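Local coordinates for enhancer of mRNA-decapping protein 4 homolog (Drosophila melanogaster, PDB 2VXG) that takes part in mRNA degradation, seemingly in decapping, and is required for silencing some microRNA targets, here seen in its C-terminal region, which has features required for P-body localisation, at residues H21-A26 with G30-T35; A66-H71 with Q109-N114. One frame throughout, in Å; residues are numbered along the deposited sequence.

Followed from the N terminus, the chain of this helical C-terminal domain illustrates how local and distant closures can be laid in series. Contact 1 comes first and closes a tight turn of three residues, pairing helix 16-25 with helix 29-38. The chain then runs on through helix 54-66, and contact 2 closes a much wider loop: the loop 66-71 meets the last turns of helix 91-114 across an excursion that includes helix 73-85. Neither contact encloses or crosses the other, and their centres lie 20 Å apart. K75 nevertheless joins the two neighbourhoods, since its NZ makes a salt bridge with E33 and a hydrogen bond with N70 O.

Contact 1 (H21-A26 with G30-T35); sequences HQALLA and GLVEFT
A23 faces T35 and L31 where helices 16-25 and 29-38 lie side by side, an instance of how a small residue lets two helices come close. Segments 21-25 and 30-35 run nearly antiparallel, at 156°, with axes 8.4 Å apart. The methyl of A23 projects directly at the second helix, and its CB comes within 3.2 Å of T35 OG1, with T35 CB and CG2 also bordering it. The hydroxyl stands beside its own backbone N (chi1 -51°), from where OG1 also gives a 2.7 Å hydrogen bond to L31 O. That carbonyl oxygen accepts T35 N as well and is thus held by two donors from opposite faces of its plane; the OG1 bond probably holds the T35 side chain in its rotamer. Replacing T35 by an alanine would remove the hydroxyl and the methyl, and would probably leave L31 O with one bond fewer and a gap against the A23 methyl. A23 also offers its O to V32 CG2, at 3.7 Å. Next along the helix, L24 leans away at its base, yet its CD2 branch returns to cross the same V32 methyl, CG2, at 3.9 Å. Further along, A26 sets its CB against L31 CD2, 3.5 Å away, and that leucine methyl also lies near A23 CA. Around this seam, V32 reaches L60 and Q63 of helix 54-66, while L31 and T35 touch I7 of helix 2-13. No hydrogen bond spans the two segments: the arrangement is a compact antiparallel helical hairpin, consistent with the TPR-like clan of this family.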
# COMPACT_ATOMS: atom_id res chain seq x y z
N HIS A 21 5.92 -10.36 1.01
CA HIS A 21 7.35 -10.28 0.64
C HIS A 21 7.50 -10.69 -0.79
O HIS A 21 8.15 -10.00 -1.55
CB HIS A 21 8.26 -11.19 1.51
CG HIS A 21 8.37 -10.80 2.95
ND1 HIS A 21 8.75 -11.69 3.94
CD2 HIS A 21 8.05 -9.65 3.59
CE1 HIS A 21 8.71 -11.09 5.12
NE2 HIS A 21 8.31 -9.83 4.93
N GLN A 22 6.87 -11.81 -1.16
CA GLN A 22 6.99 -12.35 -2.50
C GLN A 22 6.38 -11.38 -3.48
O GLN A 22 7.01 -11.02 -4.47
CB GLN A 22 6.29 -13.71 -2.63
CG GLN A 22 6.31 -14.33 -4.04
CD GLN A 22 7.71 -14.65 -4.59
OE1 GLN A 22 8.27 -13.87 -5.36
NE2 GLN A 22 8.26 -15.81 -4.21
N ALA A 23 5.16 -10.92 -3.18
CA ALA A 23 4.51 -10.01 -4.09
C ALA A 23 5.35 -8.71 -4.30
O ALA A 23 5.54 -8.24 -5.45
CB ALA A 23 3.13 -9.69 -3.60
N LEU A 24 5.86 -8.15 -3.20
CA LEU A 24 6.57 -6.86 -3.19
C LEU A 24 8.01 -6.88 -3.72
O LEU A 24 8.53 -5.85 -4.22
CB LEU A 24 6.53 -6.23 -1.80
CG LEU A 24 5.18 -5.77 -1.28
CD1 LEU A 24 5.18 -5.48 0.22
CD2 LEU A 24 4.67 -4.57 -2.09
N LEU A 25 8.68 -8.02 -3.55
CA LEU A 25 10.03 -8.23 -4.14
C LEU A 25 10.05 -8.52 -5.63
O LEU A 25 11.10 -8.55 -6.23
CB LEU A 25 10.75 -9.35 -3.41
CG LEU A 25 11.16 -9.02 -1.97
CD1 LEU A 25 11.74 -10.22 -1.28
CD2 LEU A 25 12.15 -7.88 -1.96
N ALA A 26 8.90 -8.83 -6.22
CA ALA A 26 8.78 -9.14 -7.65
C ALA A 26 8.85 -7.93 -8.58
O ALA A 26 9.00 -8.07 -9.82
CB ALA A 26 7.40 -9.98 -7.91
N GLY A 30 1.11 -5.45 -10.72
CA GLY A 30 0.02 -6.38 -11.05
C GLY A 30 -0.06 -7.59 -10.10
O GLY A 30 -1.15 -8.06 -9.74
N LEU A 31 1.10 -8.10 -9.70
CA LEU A 31 1.13 -9.21 -8.74
C LEU A 31 0.72 -8.76 -7.33
O LEU A 31 0.03 -9.50 -6.62
CB LEU A 31 2.52 -9.81 -8.71
CG LEU A 31 2.65 -11.07 -7.85
CD1 LEU A 31 1.76 -12.24 -8.44
CD2 LEU A 31 4.17 -11.42 -7.84
N VAL A 32 1.12 -7.56 -6.96
CA VAL A 32 0.67 -6.93 -5.74
C VAL A 32 -0.86 -6.82 -5.74
O VAL A 32 -1.49 -7.20 -4.73
CB VAL A 32 1.33 -5.54 -5.51
CG1 VAL A 32 0.74 -4.86 -4.25
CG2 VAL A 32 2.87 -5.69 -5.38
N GLU A 33 -1.44 -6.31 -6.83
CA GLU A 33 -2.92 -6.23 -6.95
C GLU A 33 -3.61 -7.57 -6.85
O GLU A 33 -4.56 -7.70 -6.09
CB GLU A 33 -3.34 -5.50 -8.20
CG GLU A 33 -2.96 -4.08 -8.18
CD GLU A 33 -3.40 -3.32 -9.43
OE1 GLU A 33 -4.59 -3.48 -9.81
OE2 GLU A 33 -2.54 -2.59 -10.03
N PHE A 34 -3.09 -8.58 -7.56
CA PHE A 34 -3.53 -10.00 -7.40
C PHE A 34 -3.50 -10.41 -5.92
O PHE A 34 -4.45 -11.01 -5.40
CB PHE A 34 -2.59 -10.91 -8.25
CG PHE A 34 -2.71 -12.42 -7.95
CD1 PHE A 34 -3.63 -13.21 -8.63
CD2 PHE A 34 -1.86 -13.02 -7.03
CE1 PHE A 34 -3.73 -14.57 -8.39
CE2 PHE A 34 -1.93 -14.35 -6.78
CZ PHE A 34 -2.87 -15.15 -7.45
N THR A 35 -2.39 -10.11 -5.25
CA THR A 35 -2.25 -10.44 -3.84
C THR A 35 -3.35 -9.73 -3.03
O THR A 35 -4.01 -10.38 -2.24
CB THR A 35 -0.84 -10.07 -3.31
OG1 THR A 35 0.13 -10.65 -4.18
CG2 THR A 35 -0.60 -10.55 -1.88

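Contact 2 (A66-H71 with Q109-N114); sequences ADMTNH and QQFIKN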
# COMPACT_ATOMS: atom_id res chain seq x y z
N ALA A 66 3.64 4.57 -6.43
CA ALA A 66 4.68 4.77 -7.46
C ALA A 66 4.07 4.86 -8.85
O ALA A 66 4.66 5.44 -9.77
CB ALA A 66 5.72 3.62 -7.42
N ASP A 67 2.93 4.21 -9.03
CA ASP A 67 2.27 4.21 -10.30
C ASP A 67 0.78 4.23 -10.13
O ASP A 67 0.15 3.18 -10.02
CB ASP A 67 2.68 2.98 -11.13
CG ASP A 67 1.97 2.92 -12.45
OD1 ASP A 67 1.51 3.98 -12.95
OD2 ASP A 67 1.89 1.80 -13.01
N MET A 68 0.22 5.45 -10.18
CA MET A 68 -1.20 5.68 -9.97
C MET A 68 -1.92 6.04 -11.27
O MET A 68 -2.96 6.72 -11.24
CB MET A 68 -1.38 6.81 -8.95
CG MET A 68 -0.67 6.53 -7.62
SD MET A 68 -0.86 7.81 -6.34
CE MET A 68 -2.60 7.65 -5.99
N THR A 69 -1.41 5.59 -12.41
CA THR A 69 -2.09 5.82 -13.70
C THR A 69 -3.41 5.01 -13.82
O THR A 69 -4.39 5.47 -14.42
CB THR A 69 -1.13 5.63 -14.93
OG1 THR A 69 -0.50 4.36 -14.88
CG2 THR A 69 -0.04 6.71 -14.90
N ASN A 70 -3.45 3.82 -13.22
CA ASN A 70 -4.69 3.10 -13.02
C ASN A 70 -4.90 2.81 -11.53
O ASN A 70 -5.09 1.67 -11.10
CB ASN A 70 -4.75 1.81 -13.87
CG ASN A 70 -6.20 1.35 -14.15
OD1 ASN A 70 -7.01 2.08 -14.72
ND2 ASN A 70 -6.52 0.12 -13.74
N HIS A 71 -4.86 3.89 -10.76
CA HIS A 71 -5.34 3.90 -9.38
C HIS A 71 -6.84 3.62 -9.30
O HIS A 71 -7.61 4.12 -10.11
CB HIS A 71 -5.04 5.26 -8.72
CG HIS A 71 -5.13 5.23 -7.22
ND1 HIS A 71 -4.29 4.46 -6.44
CD2 HIS A 71 -5.95 5.88 -6.37
CE1 HIS A 71 -4.60 4.65 -5.17
NE2 HIS A 71 -5.61 5.49 -5.10
N GLN A 109 0.09 14.18 -5.21
CA GLN A 109 -0.02 15.50 -5.85
C GLN A 109 -0.02 15.40 -7.40
O GLN A 109 -0.80 16.07 -8.09
CB GLN A 109 1.07 16.45 -5.33
CG GLN A 109 2.30 16.48 -6.19
CD GLN A 109 3.57 17.09 -5.56
OE1 GLN A 109 3.65 17.40 -4.34
NE2 GLN A 109 4.57 17.24 -6.42
N GLN A 110 0.83 14.53 -7.94
CA GLN A 110 0.90 14.31 -9.41
C GLN A 110 -0.35 13.62 -9.92
O GLN A 110 -0.87 13.98 -10.97
CB GLN A 110 2.18 13.56 -9.79
CG GLN A 110 3.42 14.40 -9.43
CD GLN A 110 3.46 15.72 -10.19
OE1 GLN A 110 3.46 15.72 -11.42
NE2 GLN A 110 3.49 16.83 -9.47
N PHE A 111 -0.86 12.66 -9.16
CA PHE A 111 -2.11 12.00 -9.48
C PHE A 111 -3.30 12.96 -9.54
O PHE A 111 -4.10 12.92 -10.48
CB PHE A 111 -2.42 10.93 -8.45
CG PHE A 111 -3.80 10.35 -8.60
CD1 PHE A 111 -4.05 9.42 -9.58
CD2 PHE A 111 -4.82 10.71 -7.72
CE1 PHE A 111 -5.31 8.84 -9.70
CE2 PHE A 111 -6.10 10.16 -7.85
CZ PHE A 111 -6.32 9.21 -8.86
N ILE A 112 -3.45 13.81 -8.55
CA ILE A 112 -4.60 14.73 -8.59
C ILE A 112 -4.50 15.75 -9.73
O ILE A 112 -5.50 16.23 -10.19
CB ILE A 112 -4.88 15.45 -7.25
CG1 ILE A 112 -3.72 16.29 -6.78
CG2 ILE A 112 -5.32 14.41 -6.13
CD1 ILE A 112 -4.11 17.25 -5.66
N LYS A 113 -3.29 16.11 -10.15
CA LYS A 113 -3.13 16.96 -11.32
C LYS A 113 -3.38 16.18 -12.63
O LYS A 113 -4.04 16.70 -13.51
CB LYS A 113 -1.75 17.61 -11.31
CG LYS A 113 -1.54 18.57 -10.12
CD LYS A 113 -0.10 19.03 -10.06
CE LYS A 113 0.16 19.94 -8.84
NZ LYS A 113 -0.38 21.33 -9.04
N ASN A 114 -2.91 14.94 -12.71
CA ASN A 114 -3.04 14.11 -13.90
C ASN A 114 -4.46 13.59 -14.14
O ASN A 114 -4.84 13.32 -15.28
CB ASN A 114 -2.13 12.87 -13.86
CG ASN A 114 -0.64 13.17 -13.98
OD1 ASN A 114 -0.24 14.21 -14.44
ND2 ASN A 114 0.19 12.23 -13.54
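The rings of F111 and H71 meet edge to face, with the imidazole edge directed at the phenyl face; their planes stand at 69° and their centroids 5.3 Å apart. Into the angle between them goes the M68 methyl. CE lies over the centre of one H71 face, 3.5 Å above the plane, and over one F111 face, displaced toward the rim, in a CH-pi contact 4.2 Å from the phenyl centroid. The imidazole approaches F111 from the same side as that methyl. A bend at the end of the methionine chain (chi3 67°) turns CE onto the rings, while SD stays oblique to F111 in a Met-aromatic contact. Nearer the loop backbone, M68 O lies 3.4 Å from F111 CD1, and M68 CB packs against the same ring carbon. H71 adds its CB, 3.7 Å from F111 CE1. Within the loop, T69 OG1 donates to D67 OD1 over 2.8 Å, a bond that bridges the residues flanking M68. F111 also touches V124 of helix 121-134, so the ring joins loop 66-71 to the C-terminal pair of helices. The chemistry is mainly apolar and aromatic, with no hydrogen bond between the segments. H71 NE2 is bonded to Q76 OE1, which probably helps set the turn of the imidazole, and the carbonyl of M68 beside the phenyl C-H groups is likely to be mildly favourable electrostatically.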